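Local coordinates for angiopoietin-related protein 3 (Homo sapiens, PDB 6EUA), which raises plasma triglycerides by inhibiting lipoprotein lipase and, through the fibrinogen-like domain modelled here, mediates endothelial cell adhesion, at residues Glu12-Tyr17 with Gly46-Leu51; Glu85-Ile90 with Phe116-His121; Ser94-Arg99 with Met216-Thr221. One frame throughout, in Å; residues are numbered along the deposited sequence. Where two conformers were deposited one is given.

Interaction 1: Glu12-Tyr17 with Gly46-Leu51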
loop_
_atom_site.group_PDB
_atom_site.type_symbol
_atom_site.label_atom_id
_atom_site.label_comp_id
_atom_site.label_asym_id
_atom_site.label_seq_id
_atom_site.Cartn_x
_atom_site.Cartn_y
_atom_site.Cartn_z
ATOM N N GLU A 12 -17.727 3.271 8.800
ATOM C CA GLU A 12 -17.054 3.777 7.602
ATOM C C GLU A 12 -15.930 4.721 8.038
ATOM O O GLU A 12 -15.557 4.753 9.209
ATOM C CB GLU A 12 -18.054 4.432 6.631
ATOM C CG GLU A 12 -18.958 5.486 7.251
ATOM C CD GLU A 12 -18.225 6.780 7.508
ATOM O OE1 GLU A 12 -18.001 7.060 8.696
ATOM O OE2 GLU A 12 -17.868 7.501 6.547
ATOM N N CYS A 13 -15.398 5.486 7.072
ATOM C CA CYS A 13 -14.130 6.179 7.274
ATOM C C CYS A 13 -14.250 7.356 8.246
ATOM O O CYS A 13 -13.281 7.675 8.949
ATOM C CB CYS A 13 -13.576 6.640 5.926
ATOM S SG CYS A 13 -12.927 5.271 4.884
ATOM N N THR A 14 -15.404 8.026 8.286
ATOM C CA THR A 14 -15.564 9.155 9.196
ATOM C C THR A 14 -15.453 8.698 10.642
ATOM O O THR A 14 -14.839 9.380 11.479
ATOM C CB THR A 14 -16.909 9.840 8.946
ATOM O OG1 THR A 14 -16.897 10.436 7.649
ATOM C CG2 THR A 14 -17.212 10.906 10.005
ATOM N N THR A 15 -16.028 7.535 10.963
ATOM C CA THR A 15 -15.908 7.052 12.330
ATOM C C THR A 15 -14.506 6.497 12.593
ATOM O O THR A 15 -14.020 6.516 13.726
ATOM C CB THR A 15 -16.965 5.994 12.601
ATOM O OG1 THR A 15 -16.466 4.714 12.243
ATOM C CG2 THR A 15 -18.222 6.253 11.768
ATOM N N ILE A 16 -13.839 5.979 11.563
ATOM C CA ILE A 16 -12.433 5.625 11.718
ATOM C C ILE A 16 -11.619 6.863 12.072
ATOM O O ILE A 16 -10.807 6.842 13.006
ATOM C CB ILE A 16 -11.914 4.931 10.442
ATOM C CG1 ILE A 16 -12.391 3.486 10.423
ATOM C CG2 ILE A 16 -10.392 5.004 10.361
ATOM C CD1 ILE A 16 -12.157 2.787 9.147
ATOM N N TYR A 17 -11.829 7.964 11.339
ATOM C CA TYR A 17 -11.143 9.212 11.651
ATOM C C TYR A 17 -11.475 9.680 13.060
ATOM O O TYR A 17 -10.573 9.945 13.863
ATOM C CB TYR A 17 -11.502 10.279 10.613
ATOM C CG TYR A 17 -10.770 11.586 10.797
ATOM C CD1 TYR A 17 -11.284 12.567 11.631
ATOM C CD2 TYR A 17 -9.572 11.850 10.125
ATOM C CE1 TYR A 17 -10.634 13.763 11.802
ATOM C CE2 TYR A 17 -8.909 13.060 10.297
ATOM C CZ TYR A 17 -9.456 14.012 11.136
ATOM O OH TYR A 17 -8.817 15.214 11.323
ATOM N N GLY A 46 -7.793 17.439 6.421
ATOM C CA GLY A 46 -8.337 17.219 7.747
ATOM C C GLY A 46 -9.726 16.614 7.816
ATOM O O GLY A 46 -10.233 16.409 8.928
ATOM N N SER A 47 -10.362 16.330 6.678
ATOM C CA SER A 47 -11.676 15.692 6.613
ATOM C C SER A 47 -11.584 14.312 5.971
ATOM O O SER A 47 -11.001 14.182 4.887
ATOM C CB SER A 47 -12.659 16.570 5.800
ATOM O OG SER A 47 -13.026 17.746 6.499
ATOM N N PRO A 48 -12.189 13.276 6.559
ATOM C CA PRO A 48 -12.095 11.932 5.986
ATOM C C PRO A 48 -13.131 11.661 4.904
ATOM O O PRO A 48 -14.272 12.120 4.968
ATOM C CB PRO A 48 -12.370 11.038 7.199
ATOM C CG PRO A 48 -13.378 11.839 7.974
ATOM C CD PRO A 48 -12.982 13.282 7.802
ATOM N N TRP A 49 -12.709 10.870 3.909
ATOM C CA TRP A 49 -13.557 10.375 2.828
ATOM C C TRP A 49 -13.364 8.869 2.697
ATOM O O TRP A 49 -12.284 8.350 2.996
ATOM C CB TRP A 49 -13.215 11.048 1.457
ATOM C CG TRP A 49 -13.368 12.556 1.425
ATOM C CD1 TRP A 49 -12.495 13.482 1.932
ATOM C CD2 TRP A 49 -14.469 13.306 0.878
ATOM N NE1 TRP A 49 -12.983 14.756 1.741
ATOM C CE2 TRP A 49 -14.186 14.680 1.086
ATOM C CE3 TRP A 49 -15.662 12.951 0.236
ATOM C CZ2 TRP A 49 -15.054 15.705 0.663
ATOM C CZ3 TRP A 49 -16.521 13.966 -0.190
ATOM C CH2 TRP A 49 -16.213 15.331 0.036
ATOM N N THR A 50 -14.407 8.165 2.230
ATOM C CA THR A 50 -14.241 6.800 1.731
ATOM C C THR A 50 -13.948 6.874 0.233
ATOM O O THR A 50 -14.752 7.417 -0.530
ATOM C CB THR A 50 -15.485 5.935 1.983
ATOM O OG1 THR A 50 -15.775 5.877 3.386
ATOM C CG2 THR A 50 -15.266 4.503 1.456
ATOM N N LEU A 51 -12.801 6.353 -0.192
ATOM C CA LEU A 51 -12.475 6.334 -1.617
ATOM C C LEU A 51 -13.218 5.182 -2.287
ATOM O O LEU A 51 -13.025 4.025 -1.909
ATOM C CB LEU A 51 -10.967 6.185 -1.821
ATOM C CG LEU A 51 -10.365 6.181 -3.230
ATOM C CD1 LEU A 51 -10.704 7.476 -3.997
ATOM C CD2 LEU A 51 -8.861 6.019 -3.140
HETATM O O HOH W 1 -15.877 9.849 5.485
#
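G46 opens the strand side of this contact: its carbonyl O lies 3.0 Å from Y17 OH, so the tip of the tyrosine reaches the turn just ahead of strand 47-51. Y17 gets there because its CG is anti to the backbone N (chi1 -176°), which sends the ring out from the helix toward G46, crossing P48 at about a right angle. P48 contributes the largest share of the packing. Its CG touches Y17 CB at 3.6 Å, its CD lies over one face of the tyrosine ring toward the rim, and the same CG meets T14 CA at 3.7 Å. The carbonyl of P48 takes a weak bond from a water that also donates to E12 OE2 and sits only 2.5 Å from T14 OG1. W49 turns its indole away and offers its backbone, W49 O lying 3.6 Å from C13 CB. At T50 the hydroxyl is buried against sulfur, OG1 to C13 SG 3.3 Å, and finds no hydrogen-bonding partner in the model. The helix start is fixed by E12 as N-cap: OE2 takes T14 N at 3.1 Å, nearly straight at 170°, and OE1 takes T15 N, both from above the carboxylate plane. Within the fibrinogen C-terminal domain, helix 13-17 runs obliquely antiparallel to strand 47-51 at 142°, disulfide-bonded from C13 to C41 of strand 37-44, while E12 and T14 also touch P220 of strand 213-220.

Interaction 2: Glu85-Ile90 with Phe116-His121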
loop_
_atom_site.group_PDB
_atom_site.type_symbol
_atom_site.label_atom_id
_atom_site.label_comp_id
_atom_site.label_asym_id
_atom_site.label_seq_id
_atom_site.Cartn_x
_atom_site.Cartn_y
_atom_site.Cartn_z
ATOM N N GLU A 85 -22.711 -2.669 -4.466
ATOM C CA GLU A 85 -23.318 -3.195 -3.253
ATOM C C GLU A 85 -22.603 -2.669 -2.012
ATOM O O GLU A 85 -23.248 -2.310 -1.019
ATOM C CB GLU A 85 -23.323 -4.723 -3.288
ATOM C CG GLU A 85 -24.726 -5.323 -3.186
ATOM C CD GLU A 85 -25.725 -4.400 -2.477
ATOM O OE1 GLU A 85 -25.532 -4.118 -1.264
ATOM O OE2 GLU A 85 -26.701 -3.965 -3.136
ATOM N N LYS A 86 -21.282 -2.576 -2.062
ATOM C CA LYS A 86 -20.559 -2.041 -0.917
ATOM C C LYS A 86 -20.804 -0.542 -0.750
ATOM O O LYS A 86 -20.983 -0.063 0.378
ATOM C CB LYS A 86 -19.075 -2.355 -1.057
ATOM C CG LYS A 86 -18.755 -3.822 -0.762
ATOM C CD LYS A 86 -17.262 -4.082 -0.876
ATOM C CE LYS A 86 -16.931 -5.550 -0.666
ATOM N NZ LYS A 86 -17.699 -6.402 -1.579
ATOM N N ILE A 87 -20.859 0.211 -1.858
ATOM C CA ILE A 87 -21.135 1.647 -1.754
ATOM C C ILE A 87 -22.512 1.874 -1.152
ATOM O O ILE A 87 -22.692 2.738 -0.284
ATOM C CB ILE A 87 -21.010 2.344 -3.123
ATOM C CG1 ILE A 87 -19.576 2.295 -3.614
ATOM C CG2 ILE A 87 -21.469 3.802 -3.031
ATOM C CD1 ILE A 87 -19.480 2.185 -5.120
ATOM N N TYR A 88 -23.510 1.103 -1.608
ATOM C CA TYR A 88 -24.858 1.273 -1.079
ATOM C C TYR A 88 -24.912 0.883 0.391
ATOM O O TYR A 88 -25.641 1.515 1.166
ATOM C CB TYR A 88 -25.889 0.473 -1.897
ATOM C CG TYR A 88 -27.301 0.690 -1.395
ATOM C CD1 TYR A 88 -27.992 1.853 -1.705
ATOM C CD2 TYR A 88 -27.928 -0.245 -0.573
ATOM C CE1 TYR A 88 -29.269 2.085 -1.223
ATOM C CE2 TYR A 88 -29.217 -0.024 -0.085
ATOM C CZ TYR A 88 -29.881 1.147 -0.417
ATOM O OH TYR A 88 -31.156 1.394 0.049
ATOM N N SER A 89 -24.132 -0.132 0.795
ATOM C CA SER A 89 -24.062 -0.497 2.209
ATOM C C SER A 89 -23.612 0.684 3.058
ATOM O O SER A 89 -24.076 0.867 4.192
ATOM C CB SER A 89 -23.104 -1.671 2.401
ATOM O OG SER A 89 -23.738 -2.882 2.074
ATOM N N ILE A 90 -22.696 1.486 2.537
ATOM C CA ILE A 90 -22.275 2.678 3.258
ATOM C C ILE A 90 -23.386 3.725 3.249
ATOM O O ILE A 90 -23.794 4.231 4.301
ATOM C CB ILE A 90 -20.967 3.219 2.654
ATOM C CG1 ILE A 90 -19.859 2.164 2.817
ATOM C CG2 ILE A 90 -20.602 4.566 3.273
ATOM C CD1 ILE A 90 -18.610 2.420 1.974
ATOM N N PHE A 116 -25.711 13.889 -2.903
ATOM C CA PHE A 116 -26.351 12.813 -3.650
ATOM C C PHE A 116 -27.137 11.877 -2.748
ATOM O O PHE A 116 -26.984 11.855 -1.521
ATOM C CB PHE A 116 -25.354 11.998 -4.501
ATOM C CG PHE A 116 -24.504 11.038 -3.722
ATOM C CD1 PHE A 116 -23.307 11.453 -3.153
ATOM C CD2 PHE A 116 -24.876 9.707 -3.590
ATOM C CE1 PHE A 116 -22.513 10.558 -2.443
ATOM C CE2 PHE A 116 -24.089 8.811 -2.878
ATOM C CZ PHE A 116 -22.914 9.225 -2.304
ATOM N N TYR A 117 -28.027 11.137 -3.418
ATOM C CA TYR A 117 -28.799 10.026 -2.889
ATOM C C TYR A 117 -28.609 8.847 -3.828
ATOM O O TYR A 117 -28.401 9.028 -5.029
ATOM C CB TYR A 117 -30.291 10.371 -2.775
ATOM C CG TYR A 117 -30.581 11.384 -1.703
ATOM C CD1 TYR A 117 -30.564 12.748 -1.977
ATOM C CD2 TYR A 117 -30.839 10.981 -0.405
ATOM C CE1 TYR A 117 -30.828 13.679 -0.981
ATOM C CE2 TYR A 117 -31.100 11.893 0.583
ATOM C CZ TYR A 117 -31.096 13.239 0.298
ATOM O OH TYR A 117 -31.360 14.136 1.310
ATOM N N LEU A 118 -28.663 7.639 -3.278
ATOM C CA LEU A 118 -28.374 6.439 -4.052
ATOM C C LEU A 118 -29.433 5.385 -3.769
ATOM O O LEU A 118 -29.728 5.109 -2.604
ATOM C CB LEU A 118 -26.993 5.893 -3.703
ATOM C CG LEU A 118 -26.484 4.692 -4.499
ATOM C CD1 LEU A 118 -26.218 5.063 -5.988
ATOM C CD2 LEU A 118 -25.236 4.146 -3.834
ATOM N N GLY A 119 -30.012 4.799 -4.842
ATOM C CA GLY A 119 -30.971 3.719 -4.692
ATOM C C GLY A 119 -30.283 2.356 -4.672
ATOM O O GLY A 119 -29.107 2.228 -4.984
ATOM N N ASN A 120 -31.050 1.335 -4.308
ATOM C CA ASN A 120 -30.507 -0.008 -4.176
ATOM C C ASN A 120 -30.411 -0.683 -5.545
ATOM O O ASN A 120 -30.716 -0.090 -6.588
ATOM C CB ASN A 120 -31.367 -0.831 -3.224
ATOM C CG ASN A 120 -32.839 -0.750 -3.565
ATOM O OD1 ASN A 120 -33.213 -0.656 -4.733
ATOM N ND2 ASN A 120 -33.681 -0.769 -2.547
ATOM N N HIS A 121 -29.999 -1.955 -5.536
ATOM C CA HIS A 121 -29.852 -2.694 -6.789
ATOM C C HIS A 121 -31.178 -2.801 -7.539
ATOM O O HIS A 121 -31.186 -2.886 -8.773
ATOM C CB HIS A 121 -29.280 -4.092 -6.527
ATOM C CG HIS A 121 -30.240 -5.021 -5.850
ATOM N ND1 HIS A 121 -30.356 -5.106 -4.480
ATOM C CD2 HIS A 121 -31.141 -5.895 -6.358
ATOM C CE1 HIS A 121 -31.278 -6.000 -4.170
ATOM N NE2 HIS A 121 -31.770 -6.494 -5.292
HETATM O O HOH W 2 -31.952 4.345 -0.893
#
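The Y88 ring carries N120 on one face and the carbonyl O of L118 at its edge. N120 CA sits 3.9 Å from the ring centroid, 14° off the normal, a CH-pi contact displaced toward the rim, and N120 CB continues it with 3.7 Å to Y88 CZ. In the ring plane, L118 O approaches Y88 CE1 at 3.4 Å. A water near the same plane donates to L118 O and lies 3.2 Å from Y88 OH, joining the phenol to the end of the strand. Y88 CG is anti to its backbone N (chi1 -177°), which carries the ring from the helix up against the backbone of 118-120. In the fibrinogen C-terminal fold this is where helix 84-91 packs on the end of strand 109-118, at the point where the chain leaves the large antiparallel sheet. Deeper in, the contact is aliphatic: L118 CD2 meets I87 CG2 at 3.9 Å, the two side chains crossing at about a right angle, with L127 of the next strand also against L118. Toward solvent, E85 OE2 is hydrogen-bonded to Y125 OH and stands 4.1 Å from H121 ND1, with carboxylate and imidazole planes 79° apart; the nearby carboxylate could favour a protonated histidine.

Interaction 3: Ser94-Arg99 with Met216-Thr221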
loop_
_atom_site.group_PDB
_atom_site.type_symbol
_atom_site.label_atom_id
_atom_site.label_comp_id
_atom_site.label_asym_id
_atom_site.label_seq_id
_atom_site.Cartn_x
_atom_site.Cartn_y
_atom_site.Cartn_z
ATOM N N SER A 94 -29.172 7.557 3.283
ATOM C CA SER A 94 -28.643 8.813 3.791
ATOM C C SER A 94 -28.258 9.755 2.655
ATOM O O SER A 94 -27.921 9.332 1.542
ATOM C CB SER A 94 -27.429 8.556 4.695
ATOM O OG SER A 94 -27.779 7.763 5.820
ATOM N N ASN A 95 -28.326 11.049 2.944
ATOM C CA ASN A 95 -27.770 12.054 2.042
ATOM C C ASN A 95 -26.252 12.087 2.261
ATOM O O ASN A 95 -25.792 12.311 3.383
ATOM C CB ASN A 95 -28.425 13.412 2.324
ATOM C CG ASN A 95 -27.885 14.543 1.457
ATOM O OD1 ASN A 95 -27.530 14.341 0.288
ATOM N ND2 ASN A 95 -27.858 15.739 2.013
ATOM N N TYR A 96 -25.479 11.798 1.217
ATOM C CA TYR A 96 -24.022 11.778 1.290
ATOM C C TYR A 96 -23.449 12.828 0.342
ATOM O O TYR A 96 -24.139 13.368 -0.531
ATOM C CB TYR A 96 -23.445 10.395 0.924
ATOM C CG TYR A 96 -22.980 9.527 2.084
ATOM C CD1 TYR A 96 -23.871 9.112 3.055
ATOM C CD2 TYR A 96 -21.653 9.102 2.182
ATOM C CE1 TYR A 96 -23.464 8.309 4.102
ATOM C CE2 TYR A 96 -21.225 8.282 3.231
ATOM C CZ TYR A 96 -22.152 7.896 4.193
ATOM O OH TYR A 96 -21.783 7.096 5.258
ATOM N N VAL A 97 -22.152 13.084 0.501
ATOM C CA VAL A 97 -21.412 14.064 -0.291
ATOM C C VAL A 97 -20.443 13.304 -1.180
ATOM O O VAL A 97 -19.681 12.460 -0.691
ATOM C CB VAL A 97 -20.659 15.055 0.618
ATOM C CG1 VAL A 97 -19.745 15.986 -0.200
ATOM C CG2 VAL A 97 -21.645 15.834 1.488
ATOM N N LEU A 98 -20.465 13.592 -2.479
ATOM C CA LEU A 98 -19.540 12.974 -3.421
ATOM C C LEU A 98 -18.529 14.001 -3.902
ATOM O O LEU A 98 -18.911 15.084 -4.356
ATOM C CB LEU A 98 -20.280 12.369 -4.620
ATOM C CG LEU A 98 -19.403 11.950 -5.819
ATOM C CD1 LEU A 98 -18.713 10.619 -5.570
ATOM C CD2 LEU A 98 -20.200 11.900 -7.131
ATOM N N ARG A 99 -17.244 13.657 -3.817
ATOM C CA ARG A 99 -16.181 14.504 -4.338
ATOM C C ARG A 99 -15.505 13.789 -5.494
ATOM O O ARG A 99 -15.161 12.607 -5.386
ATOM C CB ARG A 99 -15.159 14.862 -3.260
ATOM C CG ARG A 99 -13.914 15.590 -3.781
ATOM C CD ARG A 99 -13.100 16.139 -2.628
ATOM N NE ARG A 99 -11.809 16.640 -3.090
ATOM C CZ ARG A 99 -11.453 17.914 -3.041
ATOM N NH1 ARG A 99 -12.301 18.805 -2.548
ATOM N NH2 ARG A 99 -10.263 18.295 -3.499
ATOM N N MET A 216 -12.935 9.130 -6.908
ATOM C CA MET A 216 -14.289 9.401 -6.446
ATOM C C MET A 216 -14.350 9.095 -4.958
ATOM O O MET A 216 -13.961 8.000 -4.533
ATOM C CB MET A 216 -15.313 8.578 -7.234
ATOM C CG MET A 216 -15.133 8.723 -8.755
ATOM S SD MET A 216 -16.402 7.872 -9.718
ATOM C CE MET A 216 -17.842 8.781 -9.175
ATOM N N LEU A 217 -14.827 10.065 -4.169
ATOM C CA LEU A 217 -14.774 9.999 -2.713
ATOM C C LEU A 217 -16.115 10.394 -2.104
ATOM O O LEU A 217 -16.731 11.364 -2.544
ATOM C CB LEU A 217 -13.683 10.931 -2.164
ATOM C CG LEU A 217 -12.264 10.566 -2.615
ATOM C CD1 LEU A 217 -11.637 11.712 -3.393
ATOM C CD2 LEU A 217 -11.414 10.157 -1.418
ATOM N N ILE A 218 -16.538 9.688 -1.048
ATOM C CA ILE A 218 -17.805 10.001 -0.389
ATOM C C ILE A 218 -17.612 10.153 1.114
ATOM O O ILE A 218 -16.680 9.596 1.705
ATOM C CB ILE A 218 -18.897 8.940 -0.669
ATOM C CG1 ILE A 218 -18.585 7.623 0.058
ATOM C CG2 ILE A 218 -19.061 8.724 -2.170
ATOM C CD1 ILE A 218 -19.629 6.529 -0.216
ATOM N N HIS A 219 -18.513 10.919 1.734
ATOM C CA HIS A 219 -18.605 10.975 3.190
ATOM C C HIS A 219 -20.010 11.423 3.575
ATOM O O HIS A 219 -20.680 12.090 2.778
ATOM C CB HIS A 219 -17.525 11.897 3.791
ATOM C CG HIS A 219 -17.776 13.367 3.629
ATOM N ND1 HIS A 219 -18.805 14.033 4.263
ATOM C CD2 HIS A 219 -17.083 14.314 2.951
ATOM C CE1 HIS A 219 -18.752 15.318 3.957
ATOM N NE2 HIS A 219 -17.720 15.514 3.159
ATOM N N PRO A 220 -20.503 11.029 4.749
ATOM C CA PRO A 220 -21.853 11.438 5.155
ATOM C C PRO A 220 -21.990 12.943 5.291
ATOM O O PRO A 220 -21.025 13.659 5.568
ATOM C CB PRO A 220 -22.047 10.748 6.513
ATOM C CG PRO A 220 -20.679 10.420 6.982
ATOM C CD PRO A 220 -19.883 10.131 5.737
ATOM N N THR A 221 -23.227 13.414 5.097
ATOM C CA THR A 221 -23.529 14.826 5.313
ATOM C C THR A 221 -23.430 15.192 6.787
ATOM O O THR A 221 -22.868 16.238 7.138
ATOM C CB THR A 221 -24.917 15.150 4.773
ATOM O OG1 THR A 221 -24.846 15.267 3.350
ATOM C CG2 THR A 221 -25.417 16.452 5.351
#
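Torsions set up both ring contacts: H219 holds CG between its backbone N and carbonyl carbon, folding the imidazole back beside V97, its rotation fixed by ND1 donating to P220 O at 2.6 Å, while Y96, at an unusual chi1 of -103°, swings its ring under P220. They decorate two antiparallel strands, 96-99 and 216-220, paired within the large sheet of the fibrinogen C-terminal domain. V97 and R99 form hydrogen-bonded pairs with H219 and L217. The straightest bond, R99 N to L217 O, measures 2.7 Å with 174° at the hydrogen, and L217 N returns to R99 O; V97 and H219 exchange the equivalent two. L98 faces I218 in a non-hydrogen-bonded pair, where L98 CD1 meets I218 CG2 at 3.9 Å on the side where I90 and V91 of helix 84-91 pack on Y96 and I218. The other side carries V97, R99, L217 and H219, with W49 of strand 47-55 against all four. At the Y96 and P220 pair the side chains diverge instead of sharing a face, and the tyrosine ring lies flat against the proline: P220 CA stands 3.5 Å from the ring centroid, 3° off the normal, a centred CH-pi contact. V97 CB lies 4.0 Å from the H219 ring centroid, displaced toward the rim. N95 O accepts from T221 N at 3.3 Å, in the carbonyl plane, and from T221 OG1 at 3.1 Å, well above it.

All three contacts belong to one fibrinogen C-terminal domain and reach the same antiparallel sheet. Interaction 3 lies about 10 Å from interaction 1 and 11 Å from interaction 2, centre to centre, whereas interactions 1 and 2 stand about 17 Å apart. Strand 213-220 pairs with 47-55 on one side and 96-104 on the other, and 96-104 pairs in turn with 109-118, so the sheet runs from interaction 1 through 3 to 2. I90 on helix 84-91 packs against E12, T50 and Y96. Along the chain, interaction 1 closes first; interactions 2 and 3 alternate their segments, and strand 213-220 returns between strands earlier in sequence, gathering the domain's start, middle and end round one sheet.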